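Local coordinates for amidohydrolase (Thermotoga maritima, PDB 3OOQ), which is a hydrolase of the metal-dependent amidohydrolase family, possibly acting on cyclic amides such as allantoin, at the interface of chains A and B. Coordinates in Å, arbitrary orientation; residue numbers count along the deposited sequence, not the author numbering. Chains: chain A/B, amidohydrolase.

The interface of chains A and B. Residues chain A 274-277, 317, 321, 325; chain B 275, 311, 314, 317.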
# COMPACT_ATOMS: atom_id res chain seq x y z
N LEU A 274 -24.93 -2.56 30.52
CA LEU A 274 -25.17 -1.31 31.23
C LEU A 274 -24.04 -0.90 32.19
O LEU A 274 -23.70 0.28 32.28
CB LEU A 274 -26.49 -1.38 32.00
CG LEU A 274 -27.75 -1.50 31.16
CD1 LEU A 274 -28.96 -1.66 32.07
CD2 LEU A 274 -27.88 -0.29 30.26
N LEU A 275 -23.48 -1.87 32.91
CA LEU A 275 -22.36 -1.61 33.80
C LEU A 275 -21.08 -1.51 32.98
O LEU A 275 -20.25 -2.42 32.98
CB LEU A 275 -22.25 -2.77 34.81
CG LEU A 275 -21.20 -2.66 35.91
CD1 LEU A 275 -21.78 -1.83 37.02
CD2 LEU A 275 -20.79 -4.06 36.40
N THR A 276 -20.91 -0.40 32.24
CA THR A 276 -19.87 -0.32 31.22
C THR A 276 -19.67 1.12 30.74
O THR A 276 -20.56 1.96 30.91
CB THR A 276 -20.21 -1.23 29.99
OG1 THR A 276 -19.01 -1.51 29.26
CG2 THR A 276 -21.24 -0.56 29.07
N PHE A 277 -18.51 1.39 30.16
CA PHE A 277 -18.17 2.73 29.67
C PHE A 277 -18.89 3.04 28.36
O PHE A 277 -19.04 2.17 27.51
CB PHE A 277 -16.67 2.79 29.44
CG PHE A 277 -16.16 4.16 29.10
CD1 PHE A 277 -16.15 5.19 30.06
CD2 PHE A 277 -15.65 4.42 27.83
CE1 PHE A 277 -15.63 6.44 29.77
CE2 PHE A 277 -15.13 5.71 27.52
CZ PHE A 277 -15.11 6.69 28.47
N VAL A 317 -23.67 -9.07 39.47
CA VAL A 317 -23.05 -7.80 39.86
C VAL A 317 -23.70 -6.64 39.10
O VAL A 317 -24.09 -5.63 39.71
CB VAL A 317 -21.52 -7.83 39.65
CG1 VAL A 317 -20.89 -6.45 39.95
CG2 VAL A 317 -20.89 -8.93 40.54
N THR A 321 -26.31 -3.77 40.91
CA THR A 321 -25.92 -2.37 40.79
C THR A 321 -27.08 -1.48 40.33
O THR A 321 -27.17 -0.33 40.75
CB THR A 321 -24.69 -2.21 39.86
OG1 THR A 321 -23.59 -2.95 40.41
CG2 THR A 321 -24.28 -0.73 39.77
N TYR A 325 -30.06 2.79 40.81
CA TYR A 325 -30.67 3.60 39.76
C TYR A 325 -32.15 3.30 39.63
O TYR A 325 -32.71 3.33 38.53
CB TYR A 325 -29.91 3.41 38.44
CG TYR A 325 -28.43 3.66 38.62
CD1 TYR A 325 -27.56 2.61 38.91
CD2 TYR A 325 -27.91 4.96 38.58
CE1 TYR A 325 -26.20 2.83 39.11
CE2 TYR A 325 -26.55 5.19 38.79
CZ TYR A 325 -25.70 4.12 39.05
OH TYR A 325 -24.36 4.33 39.27
N LEU B 275 -12.57 -6.43 37.74
CA LEU B 275 -13.93 -6.75 37.34
C LEU B 275 -14.07 -6.60 35.84
O LEU B 275 -14.77 -5.70 35.37
CB LEU B 275 -14.92 -5.82 38.06
CG LEU B 275 -16.41 -6.11 37.90
CD1 LEU B 275 -16.86 -7.18 38.91
CD2 LEU B 275 -17.25 -4.82 38.07
N PRO B 311 -15.76 1.79 34.44
CA PRO B 311 -16.02 3.19 34.77
C PRO B 311 -15.76 3.46 36.24
O PRO B 311 -16.11 2.66 37.12
CB PRO B 311 -17.49 3.38 34.41
CG PRO B 311 -17.78 2.29 33.43
CD PRO B 311 -16.99 1.13 33.95
N PHE B 314 -18.10 3.11 39.08
CA PHE B 314 -18.36 1.77 39.61
C PHE B 314 -17.21 1.24 40.47
O PHE B 314 -17.13 0.03 40.74
CB PHE B 314 -18.70 0.80 38.47
CG PHE B 314 -19.94 1.19 37.70
CD1 PHE B 314 -21.09 1.59 38.38
CD2 PHE B 314 -19.96 1.16 36.30
CE1 PHE B 314 -22.24 1.96 37.68
CE2 PHE B 314 -21.11 1.53 35.59
CZ PHE B 314 -22.26 1.93 36.30
N VAL B 317 -18.41 -0.87 43.22
CA VAL B 317 -18.99 -2.11 42.72
C VAL B 317 -17.91 -3.17 42.55
O VAL B 317 -18.09 -4.34 42.95
CB VAL B 317 -19.71 -1.91 41.36
CG1 VAL B 317 -20.16 -3.26 40.77
CG2 VAL B 317 -20.88 -0.92 41.50
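A:Leu275 lays one methyl over the face of the B:Phe314 ring in this patch between two copies of the protein. Its CD1 sits 3.5 Å from the ring centroid in a CH-pi contact, nearly equidistant from all six ring carbons. With CG anti to the backbone N (chi1 -176°), the leucine branch points across the interface. Around the same ring stand A:Thr321, whose CG2 lies 4.0 Å from B:Phe314 CE1, and A:Tyr325, whose phenol oxygen OH approaches that CE1 at 3.5 Å without a polar partner from chain B in this patch. Replacing B:Phe314 with an alanine would probably open a gap under A:Leu275 CD1, take from A:Tyr325 OH its neighbour across the contact and leave A:Thr321 CG2 resting on B:Val317 alone. The tightest spot is where the 315-321 helices of the two chains meet: A:Val317 CG1 and B:Val317 CG1 are 3.4 Å apart, closer than usual for two methyls. B:Val317 also meets A:Thr321 tip to tip: the threonine hydroxyl OG1 lies against both valine methyls, 3.5 Å from B:Val317 CG1, while donating to A:Val317 O of its own helix, with the donor tilted 32° from the carbonyl plane. B:Pro311 is snug too, its ring atom CG resting on the backbone joining A:Thr276 and A:Phe277, 3.5 Å from A:Phe277 N; the phenylalanine ring itself extends away. Packing is looser where A:Leu275 CD2 meets B:Leu275 CD2 at 4.0 Å, the two leucines crossing at about a right angle, and at A:Leu274, whose carbonyl O comes no nearer than 4.4 Å to B:Phe314 CE2. No hydrogen bond or salt bridge crosses the patch, which hides 275 Å² of protein surface. Repeated about the two-fold axis, this apolar seam helps join the two subunits in the deposited assembly and may contribute to a biological oligomer.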